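Local coordinates for protein HTH-type transcriptional repressor MdtR (Bacillus subtilis, PDB 1S3J) that represses the multidrug resistance operon mdtRP by binding directly to its promoter region, as a homodimeric transcription factor of the MarR family, at residues K21-M26 with I115-Y119; K32-T36 with K104-V108; A38-L43 with M71-L75. One frame throughout, in Å; residues are numbered along the deposited sequence.

Contact 1: residues K21-M26 with I115-Y119; sequences KIQPEM and IMARY
The ring of Tyr119 takes Ile22 on one face and the carboxylate of Glu25 at its hydroxyl edge. Ile22 CG1 stands 3.8 Å from the centroid of the Tyr119 ring, a CH-pi contact displaced toward the CE2 and CZ rim. With CG1 beside the backbone N (chi1 -74°), Ile22 turns this branch to the ring and leaves CG2 for the CE methyl of selenomethionine Met116, which crosses it at about a right angle. At the ring edge, Tyr119 OH donates to Glu25 OE1 over 3.1 Å, reaching the oxygen nearly along its C-O direction. The guanidinium of Arg118 receives Glu25 OE2 at its edge: NH1 lies 2.8 Å from OE2 on the syn side, and NH2 adds a weak bond to the same oxygen. The carboxylate and guanidinium planes are 46° apart, and the oxygen is tilted out of the guanidinium plane. Deeper in, the CE of selenomethionine Met26 presses tightly on Ile115 CD1 at 3.4 Å. The helical segments 21-26 and 115-119 run nearly antiparallel, at 154°, and Ala142 of the second subunit packs on both Lys21 and Tyr119, placing this face of the contact at the dimer interface. Glu25 thus has each oxygen held by a different residue of helix 99-120, which fixes the rotation of its carboxylate, and the nearby guanidinium would probably favour its ionised form.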
loop_
_atom_site.group_PDB
_atom_site.type_symbol
_atom_site.label_atom_id
_atom_site.label_comp_id
_atom_site.label_asym_id
_atom_site.label_seq_id
_atom_site.Cartn_x
_atom_site.Cartn_y
_atom_site.Cartn_z
ATOM N N LYS A 21 -7.762 2.367 7.449
ATOM C CA LYS A 21 -7.711 2.441 8.909
ATOM C C LYS A 21 -6.333 2.110 9.488
ATOM O O LYS A 21 -5.955 2.633 10.541
ATOM C CB LYS A 21 -8.732 1.469 9.491
ATOM C CG LYS A 21 -9.619 2.052 10.566
ATOM C CD LYS A 21 -10.619 0.991 11.062
ATOM C CE LYS A 21 -11.798 0.740 10.090
ATOM N NZ LYS A 21 -12.754 1.888 10.011
ATOM N N ILE A 22 -5.597 1.220 8.826
ATOM C CA ILE A 22 -4.357 0.683 9.383
ATOM C C ILE A 22 -3.149 1.406 8.816
ATOM O O ILE A 22 -2.178 1.622 9.534
ATOM C CB ILE A 22 -4.243 -0.845 9.150
ATOM C CG1 ILE A 22 -5.183 -1.604 10.084
ATOM C CG2 ILE A 22 -2.821 -1.358 9.411
ATOM C CD1 ILE A 22 -5.527 -3.016 9.599
ATOM N N GLN A 23 -3.213 1.788 7.547
ATOM C CA GLN A 23 -2.109 2.498 6.901
ATOM C C GLN A 23 -1.713 3.788 7.617
ATOM O O GLN A 23 -0.545 3.926 7.971
ATOM C CB GLN A 23 -2.383 2.766 5.420
ATOM C CG GLN A 23 -1.161 3.213 4.652
ATOM C CD GLN A 23 -1.290 4.614 4.069
ATOM O OE1 GLN A 23 -1.846 5.530 4.710
ATOM N NE2 GLN A 23 -0.772 4.790 2.850
ATOM N N PRO A 24 -2.641 4.718 7.852
ATOM C CA PRO A 24 -2.301 5.936 8.604
ATOM C C PRO A 24 -1.661 5.627 9.964
ATOM O O PRO A 24 -0.720 6.319 10.357
ATOM C CB PRO A 24 -3.655 6.632 8.794
ATOM C CG PRO A 24 -4.479 6.138 7.660
ATOM C CD PRO A 24 -4.060 4.708 7.448
ATOM N N GLU A 25 -2.149 4.598 10.656
ATOM C CA GLU A 25 -1.604 4.246 11.963
ATOM C C GLU A 25 -0.162 3.756 11.851
ATOM O O GLU A 25 0.673 4.096 12.685
ATOM C CB GLU A 25 -2.469 3.192 12.655
ATOM C CG GLU A 25 -2.977 3.606 14.020
ATOM C CD GLU A 25 -3.879 2.555 14.643
ATOM O OE1 GLU A 25 -4.789 2.046 13.948
ATOM O OE2 GLU A 25 -3.677 2.245 15.836
HETATM N N MSE A 26 0.119 2.963 10.819
HETATM C CA MSE A 26 1.470 2.488 10.555
HETATM C C MSE A 26 2.365 3.682 10.235
HETATM O O MSE A 26 3.392 3.861 10.866
HETATM C CB MSE A 26 1.524 1.488 9.389
HETATM C CG MSE A 26 0.563 0.306 9.473
HETATM SE SE MSE A 26 1.362 -1.292 10.210
HETATM C CE MSE A 26 1.272 -0.788 11.961
ATOM N N ILE A 115 -0.103 -2.680 16.647
ATOM C CA ILE A 115 -1.245 -2.167 15.872
ATOM C C ILE A 115 -2.066 -3.296 15.227
ATOM O O ILE A 115 -3.288 -3.337 15.344
ATOM C CB ILE A 115 -0.769 -1.177 14.788
ATOM C CG1 ILE A 115 -0.472 0.181 15.422
ATOM C CG2 ILE A 115 -1.821 -1.016 13.683
ATOM C CD1 ILE A 115 0.351 1.129 14.556
HETATM N N MSE A 116 -1.389 -4.211 14.553
HETATM C CA MSE A 116 -2.054 -5.324 13.870
HETATM C C MSE A 116 -2.810 -6.191 14.856
HETATM O O MSE A 116 -3.933 -6.590 14.598
HETATM C CB MSE A 116 -1.033 -6.190 13.113
HETATM C CG MSE A 116 -1.667 -7.271 12.230
HETATM SE SE MSE A 116 -2.897 -6.551 10.883
HETATM C CE MSE A 116 -1.984 -4.955 10.416
ATOM N N ALA A 117 -2.182 -6.452 16.001
ATOM C CA ALA A 117 -2.714 -7.366 17.002
ATOM C C ALA A 117 -3.955 -6.813 17.694
ATOM O O ALA A 117 -4.689 -7.574 18.300
ATOM C CB ALA A 117 -1.637 -7.723 18.048
ATOM N N ARG A 118 -4.189 -5.505 17.617
ATOM C CA ARG A 118 -5.443 -4.942 18.120
ATOM C C ARG A 118 -6.598 -5.379 17.238
ATOM O O ARG A 118 -7.699 -5.621 17.719
ATOM C CB ARG A 118 -5.402 -3.412 18.184
ATOM C CG ARG A 118 -4.642 -2.869 19.391
ATOM C CD ARG A 118 -4.947 -1.406 19.762
ATOM N NE ARG A 118 -5.743 -0.683 18.765
ATOM C CZ ARG A 118 -5.245 -0.044 17.697
ATOM N NH1 ARG A 118 -3.939 -0.039 17.443
ATOM N NH2 ARG A 118 -6.070 0.589 16.864
ATOM N N TYR A 119 -6.342 -5.474 15.942
ATOM C CA TYR A 119 -7.346 -5.968 15.013
ATOM C C TYR A 119 -7.469 -7.478 15.111
ATOM O O TYR A 119 -8.559 -7.990 15.256
ATOM C CB TYR A 119 -7.041 -5.530 13.588
ATOM C CG TYR A 119 -7.066 -4.043 13.410
ATOM C CD1 TYR A 119 -8.208 -3.388 12.974
ATOM C CD2 TYR A 119 -5.940 -3.281 13.680
ATOM C CE1 TYR A 119 -8.217 -1.999 12.824
ATOM C CE2 TYR A 119 -5.939 -1.909 13.534
ATOM C CZ TYR A 119 -7.070 -1.271 13.113
ATOM O OH TYR A 119 -7.048 0.098 12.964
#

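Contact 2: residues K32-T36 with K104-V108; sequences KQGVT and KFEEV
Gln33 and Val108 are the closest pair of CA atoms between the two segments, 6.7 Å apart. The chain then leaves helical geometry at Gly34, whose positive phi of 84° and two bonds back into the last turn make a Schellman motif. Val35 follows in an extended conformation, and Thr36 is the N-cap of the next helix, its OG1 bonded to the backbone N of Gln39. Residues 104-108, by contrast, are regular helix, with Val108 N bonded to Lys104 O.

Among the side chains, Gln33 carries most of the contact. Its CB rests on Val108 CG2 at 3.7 Å, while a bend at chi2 (-65°) swings the amide across the helix surface to Lys104 and Glu107. Lys104 comes obliquely to meet it, and NZ donates to Gln33 OE1 over 3.0 Å from above the carbonyl plane, 54° out of it. The Glu107 carboxylate stands almost perpendicular to the amide, and its OE1 lies only 2.9 Å from Gln33 OE1; these are two acceptors that are not hydrogen-bonded to each other, and the nearby ammonium group of Lys104 may offset their repulsion. That ammonium also makes a long salt bridge, 3.8 Å from NZ to Glu107 OE1. On the inner side the contact is apolar, Val35 CG2 meeting Val108 CG2 at 4.2 Å.

The turn thus lies along helix 99-120 just before the chain enters helix 37-49. That helix packs against the same long helix through Leu40, which touches Val108 and Phe105, and through Leu43 and Ala44, also on Phe105; Lys47 forms a salt bridge with Glu106.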
loop_
_atom_site.group_PDB
_atom_site.type_symbol
_atom_site.label_atom_id
_atom_site.label_comp_id
_atom_site.label_asym_id
_atom_site.label_seq_id
_atom_site.Cartn_x
_atom_site.Cartn_y
_atom_site.Cartn_z
ATOM N N LYS A 32 7.222 8.920 13.889
ATOM C CA LYS A 32 7.665 9.168 15.269
ATOM C C LYS A 32 8.982 8.457 15.587
ATOM O O LYS A 32 9.794 8.976 16.343
ATOM C CB LYS A 32 6.567 8.738 16.270
ATOM C CG LYS A 32 6.922 8.839 17.784
ATOM C CD LYS A 32 7.142 10.294 18.271
ATOM C CE LYS A 32 8.647 10.680 18.381
ATOM N NZ LYS A 32 8.890 11.887 19.227
ATOM N N GLN A 33 9.192 7.264 15.034
ATOM C CA GLN A 33 10.480 6.584 15.178
ATOM C C GLN A 33 11.530 7.117 14.165
ATOM O O GLN A 33 12.668 6.697 14.172
ATOM C CB GLN A 33 10.302 5.061 15.070
ATOM C CG GLN A 33 9.581 4.402 16.260
ATOM C CD GLN A 33 10.366 4.504 17.575
ATOM O OE1 GLN A 33 11.545 4.107 17.650
ATOM N NE2 GLN A 33 9.710 5.040 18.617
ATOM N N GLY A 34 11.133 8.050 13.311
ATOM C CA GLY A 34 12.046 8.753 12.433
ATOM C C GLY A 34 12.411 8.076 11.120
ATOM O O GLY A 34 13.215 8.631 10.360
ATOM N N VAL A 35 11.828 6.913 10.838
ATOM C CA VAL A 35 12.174 6.132 9.649
ATOM C C VAL A 35 11.025 6.128 8.628
ATOM O O VAL A 35 9.849 6.215 8.990
ATOM C CB VAL A 35 12.631 4.661 10.018
ATOM C CG1 VAL A 35 13.205 4.603 11.426
ATOM C CG2 VAL A 35 11.509 3.653 9.886
ATOM N N THR A 36 11.388 6.052 7.355
ATOM C CA THR A 36 10.423 5.961 6.268
ATOM C C THR A 36 10.243 4.494 5.878
ATOM O O THR A 36 11.018 3.641 6.310
ATOM C CB THR A 36 10.920 6.745 5.044
ATOM O OG1 THR A 36 12.175 6.193 4.592
ATOM C CG2 THR A 36 11.180 8.242 5.411
ATOM N N LYS A 104 16.429 -0.087 16.619
ATOM C CA LYS A 104 15.454 0.787 15.979
ATOM C C LYS A 104 14.517 -0.020 15.086
ATOM O O LYS A 104 13.313 0.261 15.052
ATOM C CB LYS A 104 16.134 1.894 15.165
ATOM C CG LYS A 104 15.248 3.106 14.887
ATOM C CD LYS A 104 14.712 3.706 16.177
ATOM C CE LYS A 104 14.150 5.062 15.969
ATOM N NZ LYS A 104 13.990 5.771 17.257
ATOM N N PHE A 105 15.060 -1.029 14.400
ATOM C CA PHE A 105 14.244 -1.906 13.563
ATOM C C PHE A 105 13.252 -2.696 14.416
ATOM O O PHE A 105 12.148 -3.021 13.950
ATOM C CB PHE A 105 15.098 -2.875 12.747
ATOM C CG PHE A 105 14.296 -3.897 11.998
ATOM C CD1 PHE A 105 13.539 -3.526 10.887
ATOM C CD2 PHE A 105 14.249 -5.209 12.424
ATOM C CE1 PHE A 105 12.780 -4.465 10.200
ATOM C CE2 PHE A 105 13.486 -6.159 11.742
ATOM C CZ PHE A 105 12.762 -5.791 10.631
ATOM N N GLU A 106 13.644 -2.981 15.662
ATOM C CA GLU A 106 12.834 -3.803 16.565
ATOM C C GLU A 106 11.706 -2.986 17.178
ATOM O O GLU A 106 10.599 -3.483 17.342
ATOM C CB GLU A 106 13.707 -4.424 17.658
ATOM C CG GLU A 106 13.378 -5.868 17.990
ATOM C CD GLU A 106 13.544 -6.812 16.815
ATOM O OE1 GLU A 106 14.666 -6.898 16.266
ATOM O OE2 GLU A 106 12.544 -7.485 16.447
ATOM N N GLU A 107 12.013 -1.731 17.503
ATOM C CA GLU A 107 11.041 -0.777 18.032
ATOM C C GLU A 107 9.961 -0.454 16.994
ATOM O O GLU A 107 8.788 -0.384 17.314
ATOM C CB GLU A 107 11.753 0.506 18.460
ATOM C CG GLU A 107 12.656 0.337 19.669
ATOM C CD GLU A 107 13.341 1.636 20.101
ATOM O OE1 GLU A 107 13.391 2.617 19.313
ATOM O OE2 GLU A 107 13.843 1.671 21.251
ATOM N N VAL A 108 10.365 -0.283 15.743
ATOM C CA VAL A 108 9.430 -0.029 14.664
ATOM C C VAL A 108 8.536 -1.271 14.434
ATOM O O VAL A 108 7.318 -1.153 14.295
ATOM C CB VAL A 108 10.175 0.358 13.368
ATOM C CG1 VAL A 108 9.219 0.420 12.176
ATOM C CG2 VAL A 108 10.891 1.708 13.533
#

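Contact 3: residues A38-L43 with M71-L75; sequences AQLFVL and MADRL
Leu75 lies alongside the side chain of Gln39 with CG beside its own backbone N, where chi1 -70° and chi2 166° direct the two methyls to different residues of helix 37-49. CD1 meets Val42 CG1 at 4.0 Å, while CD2 sits among the aliphatic part of Gln39 and CD2 of Leu43, 4.1 Å from the latter. Gln39 is extended beyond CG and slides past Leu75 in the opposite direction, carrying its amide to Arg74. There the NE2 of Gln39 lies 3.4 Å from Arg74 CD, beside the aliphatic part of an arginine that crosses it at about a right angle. One turn before Leu75, selenomethionine Met71 sends its selenium between two residues of the facing helix: SE is 3.9 Å from Val42 CG2 and 4.0 Å from Ala38 CB.

The short helical segments cross at 83°. The MarR family has a winged helix-turn-helix fold, and residues 71-75 belong to the predicted helix-turn-helix motif. Met61 of helix 54-61 touches both Ala38 and Met71, and Ile81 of the strand 81-85 touches Leu43 and Leu75, so the contact continues into a larger hydrophobic core.

No hydrogen bond joins the two segments; methyl groups, a selenium atom and the aliphatic parts of longer chains make the contact, together with van der Waals contact of the Gln39 amide. The polar end of Gln39 is served by Lys78, whose NZ bonds OE1, so this buried oxygen has a partner just beyond the end of helix 65-77. Apolar burial is thus the main contribution of this contact to seating the probable DNA-recognition helix on helix 37-49.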
loop_
_atom_site.group_PDB
_atom_site.type_symbol
_atom_site.label_atom_id
_atom_site.label_comp_id
_atom_site.label_asym_id
_atom_site.label_seq_id
_atom_site.Cartn_x
_atom_site.Cartn_y
_atom_site.Cartn_z
ATOM N N ALA A 38 11.025 3.159 3.055
ATOM C CA ALA A 38 12.175 2.656 2.293
ATOM C C ALA A 38 13.325 2.341 3.249
ATOM O O ALA A 38 14.029 1.342 3.087
ATOM C CB ALA A 38 12.614 3.661 1.220
ATOM N N GLN A 39 13.510 3.196 4.246
ATOM C CA GLN A 39 14.519 2.953 5.265
ATOM C C GLN A 39 14.168 1.687 6.049
ATOM O O GLN A 39 15.064 0.901 6.384
ATOM C CB GLN A 39 14.652 4.150 6.216
ATOM C CG GLN A 39 15.347 5.364 5.591
ATOM C CD GLN A 39 15.226 6.603 6.459
ATOM O OE1 GLN A 39 15.129 6.491 7.661
ATOM N NE2 GLN A 39 15.247 7.777 5.852
ATOM N N LEU A 40 12.872 1.476 6.308
ATOM C CA LEU A 40 12.414 0.298 7.057
ATOM C C LEU A 40 12.713 -0.944 6.225
ATOM O O LEU A 40 13.178 -1.948 6.760
ATOM C CB LEU A 40 10.922 0.369 7.419
ATOM C CG LEU A 40 10.397 -0.893 8.154
ATOM C CD1 LEU A 40 11.029 -0.995 9.548
ATOM C CD2 LEU A 40 8.863 -0.972 8.233
ATOM N N PHE A 41 12.497 -0.850 4.919
ATOM C CA PHE A 41 12.794 -1.951 4.035
ATOM C C PHE A 41 14.287 -2.326 4.067
ATOM O O PHE A 41 14.635 -3.510 3.989
ATOM C CB PHE A 41 12.343 -1.651 2.599
ATOM C CG PHE A 41 12.542 -2.823 1.646
ATOM C CD1 PHE A 41 11.487 -3.664 1.319
ATOM C CD2 PHE A 41 13.795 -3.085 1.098
ATOM C CE1 PHE A 41 11.680 -4.764 0.450
ATOM C CE2 PHE A 41 14.000 -4.150 0.242
ATOM C CZ PHE A 41 12.939 -4.998 -0.089
ATOM N N VAL A 42 15.158 -1.328 4.166
ATOM C CA VAL A 42 16.591 -1.571 4.186
ATOM C C VAL A 42 16.975 -2.243 5.499
ATOM O O VAL A 42 17.729 -3.212 5.509
ATOM C CB VAL A 42 17.398 -0.280 4.020
ATOM C CG1 VAL A 42 18.878 -0.574 4.149
ATOM C CG2 VAL A 42 17.111 0.378 2.654
ATOM N N LEU A 43 16.438 -1.727 6.592
ATOM C CA LEU A 43 16.707 -2.262 7.905
ATOM C C LEU A 43 16.297 -3.726 8.002
ATOM O O LEU A 43 17.043 -4.516 8.557
ATOM C CB LEU A 43 16.024 -1.430 8.994
ATOM C CG LEU A 43 16.587 -0.027 9.227
ATOM C CD1 LEU A 43 15.897 0.650 10.437
ATOM C CD2 LEU A 43 18.123 -0.026 9.387
HETATM N N MSE A 71 19.572 6.543 0.814
HETATM C CA MSE A 71 18.931 5.933 1.985
HETATM C C MSE A 71 20.013 5.618 3.017
HETATM O O MSE A 71 19.870 5.913 4.195
HETATM C CB MSE A 71 18.224 4.642 1.606
HETATM C CG MSE A 71 16.937 4.836 0.833
HETATM SE SE MSE A 71 16.430 3.150 -0.007
HETATM C CE MSE A 71 15.632 3.889 -1.662
ATOM N N ALA A 72 21.091 5.003 2.544
ATOM C CA ALA A 72 22.229 4.664 3.389
ATOM C C ALA A 72 22.788 5.895 4.091
ATOM O O ALA A 72 23.091 5.823 5.270
ATOM C CB ALA A 72 23.307 3.982 2.567
ATOM N N ASP A 73 22.893 7.031 3.388
ATOM C CA ASP A 73 23.392 8.278 4.001
ATOM C C ASP A 73 22.532 8.635 5.198
ATOM O O ASP A 73 23.041 8.950 6.261
ATOM C CB ASP A 73 23.314 9.463 3.017
ATOM C CG ASP A 73 24.425 9.463 1.977
ATOM O OD1 ASP A 73 25.491 8.891 2.238
ATOM O OD2 ASP A 73 24.333 10.036 0.870
ATOM N N ARG A 74 21.211 8.599 5.006
ATOM C CA ARG A 74 20.265 9.003 6.039
ATOM C C ARG A 74 20.404 8.081 7.244
ATOM O O ARG A 74 20.558 8.528 8.359
ATOM C CB ARG A 74 18.821 8.977 5.509
ATOM C CG ARG A 74 18.523 9.982 4.401
ATOM C CD ARG A 74 17.020 10.115 4.043
ATOM N NE ARG A 74 16.802 10.948 2.854
ATOM C CZ ARG A 74 16.692 12.276 2.864
ATOM N NH1 ARG A 74 16.777 12.968 3.993
ATOM N NH2 ARG A 74 16.498 12.923 1.727
ATOM N N LEU A 75 20.398 6.789 6.988
ATOM C CA LEU A 75 20.577 5.798 8.028
ATOM C C LEU A 75 21.945 5.925 8.745
ATOM O O LEU A 75 21.981 5.882 9.964
ATOM C CB LEU A 75 20.373 4.383 7.447
ATOM C CG LEU A 75 18.915 4.062 7.073
ATOM C CD1 LEU A 75 18.862 2.833 6.216
ATOM C CD2 LEU A 75 18.030 3.911 8.319
#

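All three contacts are partly buried. Contacts 1 and 2 both use helix 99-120, their centres about 15 Å apart: contact 1 joins it to helix 4-32 at the dimer interface, whereas contact 2 holds the turn that follows helix 4-32. Each combines buried apolar groups with polar groups nearer the surface, but contact 1 has a carboxylate bound by both an arginine and a tyrosine, and contact 2 a single lysine-to-amide bond. Contact 3, the most apolar, lies in the probable winged helix-turn-helix region and has no cross-segment hydrogen bonds. It touches contact 2 directly, so helix 37-49 connects the helix-turn-helix to the long helix of the dimerisation region.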